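Local coordinates for ABC transporter, substrate binding protein (Mannopine) (Agrobacterium fabrum, PDB 5L9S), which probably serves as the periplasmic solute-binding component of an ABC transporter, probably capturing the opine mannopine for uptake, at residues Leu169-Ala174 with Val318-Ser323; Gln197-Asp202 with Lys215-Glu220; Ala262-Ala267 with Thr274-Lys279. One frame throughout, in Å; residues are numbered along the deposited sequence.

Interaction 1. Residues Leu169-Ala174 with Val318-Ser323; sequences LDVDRA and VQRWNS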
loop_
_atom_site.group_PDB
_atom_site.type_symbol
_atom_site.label_atom_id
_atom_site.label_comp_id
_atom_site.label_asym_id
_atom_site.label_seq_id
_atom_site.Cartn_x
_atom_site.Cartn_y
_atom_site.Cartn_z
ATOM N N LEU A 169 -0.383 -0.287 -18.973
ATOM C CA LEU A 169 -0.201 1.163 -19.073
ATOM C C LEU A 169 0.391 1.600 -20.403
ATOM O O LEU A 169 1.446 1.101 -20.809
ATOM C CB LEU A 169 0.655 1.742 -17.922
ATOM C CG LEU A 169 0.267 1.502 -16.453
ATOM C CD1 LEU A 169 1.213 2.261 -15.535
ATOM C CD2 LEU A 169 -1.138 1.957 -16.161
ATOM N N ASP A 170 -0.278 2.568 -21.059
ATOM C CA ASP A 170 0.166 3.193 -22.310
ATOM C C ASP A 170 1.192 4.274 -21.886
ATOM O O ASP A 170 0.826 5.432 -21.658
ATOM C CB ASP A 170 -1.061 3.794 -23.028
ATOM C CG ASP A 170 -0.848 4.384 -24.415
ATOM O OD1 ASP A 170 0.320 4.609 -24.800
ATOM O OD2 ASP A 170 -1.852 4.719 -25.071
ATOM N N VAL A 171 2.453 3.854 -21.686
ATOM C CA VAL A 171 3.581 4.668 -21.197
ATOM C C VAL A 171 3.857 5.901 -22.077
ATOM O O VAL A 171 4.184 6.971 -21.549
ATOM C CB VAL A 171 4.847 3.795 -20.986
ATOM C CG1 VAL A 171 6.009 4.608 -20.418
ATOM C CG2 VAL A 171 4.530 2.623 -20.062
ATOM N N ASP A 172 3.700 5.754 -23.404
ATOM C CA ASP A 172 3.890 6.850 -24.351
ATOM C C ASP A 172 2.860 7.952 -24.137
ATOM O O ASP A 172 3.228 9.125 -24.084
ATOM C CB ASP A 172 3.880 6.334 -25.799
ATOM C CG ASP A 172 5.119 5.528 -26.150
ATOM O OD1 ASP A 172 6.237 5.977 -25.807
ATOM O OD2 ASP A 172 4.975 4.467 -26.804
ATOM N N ARG A 173 1.582 7.564 -23.950
ATOM C CA ARG A 173 0.466 8.470 -23.706
ATOM C C ARG A 173 0.606 9.126 -22.334
ATOM O O ARG A 173 0.445 10.341 -22.234
ATOM C CB ARG A 173 -0.849 7.701 -23.826
ATOM C CG ARG A 173 -2.112 8.535 -23.800
ATOM C CD ARG A 173 -3.299 7.613 -23.975
ATOM N NE ARG A 173 -4.543 8.242 -23.551
ATOM C CZ ARG A 173 -5.747 7.704 -23.690
ATOM N NH1 ARG A 173 -5.885 6.495 -24.216
ATOM N NH2 ARG A 173 -6.818 8.353 -23.270
ATOM N N ALA A 174 0.917 8.332 -21.284
ATOM C CA ALA A 174 1.107 8.817 -19.916
ATOM C C ALA A 174 2.146 9.951 -19.824
ATOM O O ALA A 174 1.890 10.954 -19.142
ATOM C CB ALA A 174 1.487 7.673 -19.007
ATOM N N VAL A 318 11.739 2.949 -14.799
ATOM C CA VAL A 318 12.794 3.666 -14.060
ATOM C C VAL A 318 13.732 4.398 -15.053
ATOM O O VAL A 318 14.021 5.584 -14.856
ATOM C CB VAL A 318 13.552 2.709 -13.097
ATOM C CG1 VAL A 318 14.786 3.377 -12.491
ATOM C CG2 VAL A 318 12.627 2.192 -11.997
ATOM N N GLN A 319 14.144 3.700 -16.142
ATOM C CA GLN A 319 14.982 4.255 -17.200
ATOM C C GLN A 319 14.278 5.472 -17.821
ATOM O O GLN A 319 14.800 6.586 -17.757
ATOM C CB GLN A 319 15.237 3.196 -18.289
ATOM C CG GLN A 319 16.463 2.313 -18.100
ATOM C CD GLN A 319 16.798 1.515 -19.351
ATOM O OE1 GLN A 319 15.985 1.379 -20.280
ATOM N NE2 GLN A 319 18.021 0.984 -19.414
ATOM N N ARG A 320 13.069 5.250 -18.370
ATOM C CA ARG A 320 12.241 6.257 -19.011
ATOM C C ARG A 320 11.924 7.451 -18.129
ATOM O O ARG A 320 11.875 8.559 -18.644
ATOM C CB ARG A 320 10.962 5.621 -19.557
ATOM C CG ARG A 320 11.082 5.259 -21.017
ATOM C CD ARG A 320 10.099 6.057 -21.830
ATOM N NE ARG A 320 9.131 5.161 -22.443
ATOM C CZ ARG A 320 8.102 5.548 -23.180
ATOM N NH1 ARG A 320 7.275 4.650 -23.696
ATOM N NH2 ARG A 320 7.882 6.841 -23.400
ATOM N N TRP A 321 11.715 7.243 -16.822
ATOM C CA TRP A 321 11.400 8.324 -15.876
ATOM C C TRP A 321 12.618 9.203 -15.574
ATOM O O TRP A 321 12.512 10.428 -15.679
ATOM C CB TRP A 321 10.776 7.770 -14.582
ATOM C CG TRP A 321 10.410 8.818 -13.570
ATOM C CD1 TRP A 321 11.109 9.151 -12.447
ATOM C CD2 TRP A 321 9.251 9.665 -13.587
ATOM N NE1 TRP A 321 10.452 10.143 -11.754
ATOM C CE2 TRP A 321 9.318 10.493 -12.441
ATOM C CE3 TRP A 321 8.145 9.787 -14.443
ATOM C CZ2 TRP A 321 8.341 11.455 -12.151
ATOM C CZ3 TRP A 321 7.160 10.710 -14.126
ATOM C CH2 TRP A 321 7.271 11.541 -13.003
ATOM N N ASN A 322 13.766 8.580 -15.194
ATOM C CA ASN A 322 15.007 9.282 -14.856
ATOM C C ASN A 322 15.485 10.149 -15.998
ATOM O O ASN A 322 15.987 11.253 -15.760
ATOM C CB ASN A 322 16.095 8.305 -14.397
ATOM C CG ASN A 322 16.020 7.891 -12.927
ATOM O OD1 ASN A 322 15.063 8.199 -12.169
ATOM N ND2 ASN A 322 17.052 7.164 -12.499
ATOM N N SER A 323 15.287 9.661 -17.242
ATOM C CA SER A 323 15.617 10.348 -18.480
ATOM C C SER A 323 14.669 11.532 -18.714
ATOM O O SER A 323 15.132 12.594 -19.133
ATOM C CB SER A 323 15.548 9.378 -19.655
ATOM O OG SER A 323 16.561 8.388 -19.593
#
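Asp-172 and Arg-320 form a salt bridge between the start of helix 171-181 and the last turns of helix 307-325. One carboxylate oxygen does the work. Arg-320 NH1 donates to Asp-172 OD1 at 2.7 Å, and Arg-320 NH2 adds a weak bond to the same OD1 at 3.0 Å. The two groups do not lie flat together: their planes are 44° apart, and NH1 meets OD1 from well above the carboxylate plane. Val-171 packs against one face of the guanidinium. Its CG1 lies 3.5 Å from Arg-320 NH1, off toward the rim of the group. The first torsion of Val-171 sets CG1 opposite the backbone N (chi1 -177°). Bends at chi2 and chi3 of Arg-320 bring its end to both residues. Farther out, Asp-170 is the N-cap of helix 171-181, and its OD1 accepts a weak capping bond from Arg-173 N at 3.3 Å. Val-171 also rests on Trp-309 and Leu-317 of helix 307-325, and Trp-321 packs on Phe-175 and Leu-178. The arrangement is a partly buried helix-helix contact, with a salt bridge on its more exposed side, joining the C-terminal helix to a capped helix start in a periplasmic binding protein fold.

Interaction 2. Residues Gln197-Asp202 with Lys215-Glu220; sequences QAFRND and KALKAE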
loop_
_atom_site.group_PDB
_atom_site.type_symbol
_atom_site.label_atom_id
_atom_site.label_comp_id
_atom_site.label_asym_id
_atom_site.label_seq_id
_atom_site.Cartn_x
_atom_site.Cartn_y
_atom_site.Cartn_z
ATOM N N GLN A 197 6.047 19.204 4.526
ATOM C CA GLN A 197 6.700 20.514 4.679
ATOM C C GLN A 197 6.181 21.465 3.582
ATOM O O GLN A 197 5.799 22.597 3.870
ATOM C CB GLN A 197 8.236 20.419 4.566
ATOM C CG GLN A 197 8.991 19.477 5.531
ATOM C CD GLN A 197 9.019 19.819 7.011
ATOM O OE1 GLN A 197 9.191 18.927 7.860
ATOM N NE2 GLN A 197 8.917 21.105 7.365
ATOM N N ALA A 198 6.174 20.986 2.325
ATOM C CA ALA A 198 5.750 21.738 1.149
ATOM C C ALA A 198 4.309 22.228 1.288
ATOM O O ALA A 198 4.012 23.347 0.878
ATOM C CB ALA A 198 5.906 20.884 -0.102
ATOM N N PHE A 199 3.426 21.408 1.887
ATOM C CA PHE A 199 2.057 21.813 2.113
ATOM C C PHE A 199 1.980 22.882 3.221
ATOM O O PHE A 199 1.261 23.871 3.035
ATOM C CB PHE A 199 1.153 20.605 2.421
ATOM C CG PHE A 199 -0.317 20.960 2.344
ATOM C CD1 PHE A 199 -0.992 21.483 3.462
ATOM C CD2 PHE A 199 -1.028 20.794 1.158
ATOM C CE1 PHE A 199 -2.342 21.833 3.383
ATOM C CE2 PHE A 199 -2.385 21.136 1.085
ATOM C CZ PHE A 199 -3.027 21.656 2.195
ATOM N N ARG A 200 2.720 22.694 4.349
ATOM C CA ARG A 200 2.792 23.636 5.474
ATOM C C ARG A 200 3.248 25.006 5.001
ATOM O O ARG A 200 2.723 26.009 5.469
ATOM C CB ARG A 200 3.782 23.143 6.545
ATOM C CG ARG A 200 3.343 21.942 7.323
ATOM C CD ARG A 200 4.363 21.654 8.373
ATOM N NE ARG A 200 3.983 20.477 9.112
ATOM C CZ ARG A 200 4.822 19.510 9.450
ATOM N NH1 ARG A 200 4.393 18.478 10.161
ATOM N NH2 ARG A 200 6.087 19.540 9.038
ATOM N N ASN A 201 4.238 25.044 4.094
ATOM C CA ASN A 201 4.824 26.264 3.533
ATOM C C ASN A 201 4.016 26.821 2.361
ATOM O O ASN A 201 4.323 27.901 1.866
ATOM C CB ASN A 201 6.280 26.008 3.132
ATOM C CG ASN A 201 7.170 25.711 4.313
ATOM O OD1 ASN A 201 7.160 26.417 5.325
ATOM N ND2 ASN A 201 7.945 24.647 4.222
ATOM N N ASP A 202 2.967 26.094 1.942
ATOM C CA ASP A 202 2.067 26.423 0.836
ATOM C C ASP A 202 2.813 26.456 -0.505
ATOM O O ASP A 202 2.618 27.369 -1.312
ATOM C CB ASP A 202 1.262 27.717 1.116
ATOM C CG ASP A 202 -0.040 27.821 0.331
ATOM O OD1 ASP A 202 -0.719 26.772 0.151
ATOM O OD2 ASP A 202 -0.389 28.953 -0.092
ATOM N N LYS A 215 -3.693 12.912 6.374
ATOM C CA LYS A 215 -4.354 12.721 7.673
ATOM C C LYS A 215 -3.649 13.507 8.749
ATOM O O LYS A 215 -4.317 14.147 9.563
ATOM C CB LYS A 215 -4.286 11.247 8.072
ATOM C CG LYS A 215 -5.545 10.473 7.846
ATOM C CD LYS A 215 -5.505 9.183 8.666
ATOM C CE LYS A 215 -6.346 8.085 8.066
ATOM N NZ LYS A 215 -5.776 7.488 6.824
ATOM N N ALA A 216 -2.298 13.434 8.770
ATOM C CA ALA A 216 -1.417 14.121 9.734
ATOM C C ALA A 216 -1.541 15.625 9.596
ATOM O O ALA A 216 -1.636 16.293 10.617
ATOM C CB ALA A 216 0.026 13.685 9.550
ATOM N N LEU A 217 -1.645 16.151 8.351
ATOM C CA LEU A 217 -1.825 17.586 8.091
ATOM C C LEU A 217 -3.172 18.093 8.593
ATOM O O LEU A 217 -3.223 19.193 9.160
ATOM C CB LEU A 217 -1.633 17.936 6.602
ATOM C CG LEU A 217 -0.180 17.967 6.097
ATOM C CD1 LEU A 217 -0.108 17.656 4.589
ATOM C CD2 LEU A 217 0.498 19.306 6.441
ATOM N N LYS A 218 -4.260 17.303 8.391
ATOM C CA LYS A 218 -5.619 17.627 8.832
ATOM C C LYS A 218 -5.664 17.650 10.348
ATOM O O LYS A 218 -6.310 18.523 10.918
ATOM C CB LYS A 218 -6.658 16.622 8.283
ATOM C CG LYS A 218 -8.116 17.121 8.373
ATOM C CD LYS A 218 -9.092 16.254 7.604
ATOM C CE LYS A 218 -10.288 17.024 7.096
ATOM N NZ LYS A 218 -10.757 16.506 5.781
ATOM N N ALA A 219 -4.964 16.700 10.997
ATOM C CA ALA A 219 -4.863 16.573 12.458
ATOM C C ALA A 219 -4.066 17.741 13.061
ATOM O O ALA A 219 -4.316 18.100 14.209
ATOM C CB ALA A 219 -4.216 15.241 12.817
ATOM N N GLU A 220 -3.127 18.349 12.279
ATOM C CA GLU A 220 -2.320 19.529 12.680
ATOM C C GLU A 220 -3.128 20.819 12.520
ATOM O O GLU A 220 -2.690 21.877 12.976
ATOM C CB GLU A 220 -1.010 19.619 11.890
ATOM C CG GLU A 220 0.054 18.619 12.314
ATOM C CD GLU A 220 1.287 18.598 11.417
ATOM O OE1 GLU A 220 1.811 19.686 11.088
ATOM O OE2 GLU A 220 1.719 17.491 11.024
#
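Glu-220 OE1 is gripped by two nitrogens of Arg-200. Arg-200 NE donates to Glu-220 OE1 at 3.0 Å, and Arg-200 NH1 reaches the same oxygen at 3.0 Å. Arg-200 NH1 makes a further bond to Glu-220 OE2, again at 3.0 Å and the straightest of the three, with an N-H...O angle of 155°. The arginine therefore holds the carboxylate side-on, through NE and one NH. NE uses the syn lone pair of OE1, and both bonds of NH1 also arrive on the syn side. The carboxylate sits at the edge of the guanidinium, near its plane, but the two flat groups are twisted 37° apart. Three bonds between the same two groups should limit their rotation. Arg-200 runs extended from CG to NE, and Glu-220 is extended beyond CG. The two side chains meet at about a right angle.

The apolar part is built around Leu-217. Its two methyls divide the work. Leu-217 CD1 lies 3.9 Å from Phe-199 CB and also touches the root of the ring at Phe-199 CG. Leu-217 CD2 lies 4.0 Å from Arg-200 CG and approaches the Phe-199 ring obliquely near Phe-199 CD1. Phe-199 CG stands opposite the backbone N (chi1 -167°), which lays the CG and CD1 side of the ring beside the Leu-217 methyls. Leu-217 and Phe-199 are buried, whereas the ion pair lies toward solvent.

At the end of 197-202, Asp-202 has positive phi and closes helix 192-200 in a Schellman motif. Phe-199 and Leu-217 both rest on Ile-224 of strand 224-240, and Arg-200 also touches Tyr-222. The contact thus brings helices 192-200 and 211-219 together beside the start of strand 224-240, with strand 206-210 linking the two helices in sequence.

Interaction 3. Residues Ala262-Ala267 with Thr274-Lys279; sequences AAQAKA and TPPSQK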
loop_
_atom_site.group_PDB
_atom_site.type_symbol
_atom_site.label_atom_id
_atom_site.label_comp_id
_atom_site.label_asym_id
_atom_site.label_seq_id
_atom_site.Cartn_x
_atom_site.Cartn_y
_atom_site.Cartn_z
ATOM N N ALA A 262 -11.704 -8.021 14.117
ATOM C CA ALA A 262 -11.388 -7.222 15.309
ATOM C C ALA A 262 -9.898 -6.918 15.390
ATOM O O ALA A 262 -9.516 -5.780 15.693
ATOM C CB ALA A 262 -11.851 -7.942 16.563
ATOM N N ALA A 263 -9.064 -7.934 15.091
ATOM C CA ALA A 263 -7.605 -7.857 15.064
ATOM C C ALA A 263 -7.184 -6.855 13.976
ATOM O O ALA A 263 -6.455 -5.904 14.271
ATOM C CB ALA A 263 -7.017 -9.237 14.773
ATOM N N GLN A 264 -7.710 -7.033 12.746
ATOM C CA GLN A 264 -7.455 -6.162 11.592
ATOM C C GLN A 264 -7.859 -4.718 11.848
ATOM O O GLN A 264 -7.082 -3.831 11.527
ATOM C CB GLN A 264 -8.169 -6.673 10.334
ATOM C CG GLN A 264 -7.794 -8.082 9.901
ATOM C CD GLN A 264 -8.542 -8.445 8.659
ATOM O OE1 GLN A 264 -8.964 -9.593 8.442
ATOM N NE2 GLN A 264 -8.833 -7.446 7.882
ATOM N N ALA A 265 -9.066 -4.474 12.413
ATOM C CA ALA A 265 -9.609 -3.147 12.709
ATOM C C ALA A 265 -8.776 -2.438 13.790
ATOM O O ALA A 265 -8.521 -1.239 13.667
ATOM C CB ALA A 265 -11.048 -3.264 13.158
ATOM N N LYS A 266 -8.347 -3.174 14.839
ATOM C CA LYS A 266 -7.534 -2.607 15.910
ATOM C C LYS A 266 -6.173 -2.161 15.338
ATOM O O LYS A 266 -5.775 -1.012 15.557
ATOM C CB LYS A 266 -7.370 -3.630 17.056
ATOM C CG LYS A 266 -6.628 -3.093 18.265
ATOM C CD LYS A 266 -6.365 -4.176 19.297
ATOM C CE LYS A 266 -5.259 -3.813 20.271
ATOM N NZ LYS A 266 -5.534 -2.546 21.010
ATOM N N ALA A 267 -5.494 -3.054 14.582
ATOM C CA ALA A 267 -4.211 -2.748 13.951
ATOM C C ALA A 267 -4.334 -1.591 12.930
ATOM O O ALA A 267 -3.473 -0.710 12.902
ATOM C CB ALA A 267 -3.623 -3.996 13.293
ATOM N N THR A 274 -6.162 0.491 5.347
ATOM C CA THR A 274 -7.343 -0.243 4.924
ATOM C C THR A 274 -7.097 -1.739 5.142
ATOM O O THR A 274 -6.248 -2.307 4.452
ATOM C CB THR A 274 -7.680 0.147 3.471
ATOM O OG1 THR A 274 -8.043 1.529 3.473
ATOM C CG2 THR A 274 -8.805 -0.684 2.853
ATOM N N PRO A 275 -7.822 -2.399 6.068
ATOM C CA PRO A 275 -7.642 -3.854 6.251
ATOM C C PRO A 275 -8.295 -4.648 5.109
ATOM O O PRO A 275 -9.219 -4.097 4.480
ATOM C CB PRO A 275 -8.317 -4.132 7.608
ATOM C CG PRO A 275 -9.330 -3.078 7.746
ATOM C CD PRO A 275 -8.867 -1.869 6.968
ATOM N N PRO A 276 -7.881 -5.932 4.839
ATOM C CA PRO A 276 -8.504 -6.687 3.734
ATOM C C PRO A 276 -9.965 -7.102 3.948
ATOM O O PRO A 276 -10.628 -7.456 2.992
ATOM C CB PRO A 276 -7.575 -7.903 3.583
ATOM C CG PRO A 276 -7.034 -8.124 4.942
ATOM C CD PRO A 276 -6.800 -6.728 5.457
ATOM N N SER A 277 -10.444 -7.106 5.203
ATOM C CA SER A 277 -11.800 -7.491 5.572
ATOM C C SER A 277 -12.751 -6.305 5.447
ATOM O O SER A 277 -12.444 -5.211 5.904
ATOM C CB SER A 277 -11.810 -8.068 6.990
ATOM O OG SER A 277 -13.105 -8.310 7.509
ATOM N N GLN A 278 -13.907 -6.523 4.829
ATOM C CA GLN A 278 -14.949 -5.505 4.686
ATOM C C GLN A 278 -15.626 -5.217 6.042
ATOM O O GLN A 278 -15.996 -4.064 6.310
ATOM C CB GLN A 278 -15.951 -5.935 3.629
ATOM C CG GLN A 278 -15.305 -5.939 2.248
ATOM C CD GLN A 278 -16.303 -6.206 1.169
ATOM O OE1 GLN A 278 -17.169 -5.367 0.868
ATOM N NE2 GLN A 278 -16.213 -7.390 0.579
ATOM N N LYS A 279 -15.726 -6.254 6.904
ATOM C CA LYS A 279 -16.267 -6.155 8.246
ATOM C C LYS A 279 -15.354 -5.304 9.098
ATOM O O LYS A 279 -15.866 -4.478 9.846
ATOM C CB LYS A 279 -16.466 -7.554 8.887
ATOM C CG LYS A 279 -17.324 -7.565 10.151
ATOM C CD LYS A 279 -18.268 -8.760 10.176
ATOM C CE LYS A 279 -19.596 -8.418 10.827
ATOM N NZ LYS A 279 -19.561 -8.546 12.308
#
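Gln-264 and the turn Pro-275 to Ser-277 meet in a van der Waals contact around a buried side chain. Gln-264 CB lies 3.7 Å from Pro-275 CB. Farther along, the amide end of Gln-264 reaches the ring of Pro-276 and the CB of Ser-277. Gln-264 CD is 3.7 Å from Ser-277 CB and 4.0 Å from Pro-276 CG. The glutamine has CG opposite its carbonyl carbon (chi1 -58°) and is extended beyond CG, which carries the amide from helix 261-271 across to the turn. Trp-257 of helix 247-258 touches both Gln-264 and Pro-276.

The polar groups of the turn find partners beyond the contact. Ser-277 is the N-cap of helix 278-283. Its OG is hydrogen-bonded to Asp-93 OD2 and makes a weak bond to Ala-280 N. Asp-93 OD1 also accepts from Lys-279 N, and the backbone of Pro-276 is hydrogen-bonded to that of Leu-95.

Helix 261-271 and the turn are close in sequence, and the disulfide Cys-268 to Cys-273 ties the last turn of that helix to the chain just before Thr-274. The arrangement is a buried, disulfide-braced turn between two helices, the second opened by a serine N-cap, in a periplasmic binding protein fold.

How the interactions relate
Interaction 3 is the buried contact; interactions 1 and 2 are partly buried and keep their charged groups toward the surface. Both of those pair an arginine with a carboxylate beside apolar residues, but in interaction 1 a single oxygen is held, while in interaction 2 both oxygens are used. Interaction 3 has no ion pair and rests on close packing of a glutamine on a turn. No helix is shared among the three. Interaction 1 joins elements far apart in sequence, and the other two close short loops nested within its span. Interactions 1 and 3 lie on opposite sides of the chain's centre, their own centres about 36 Å apart.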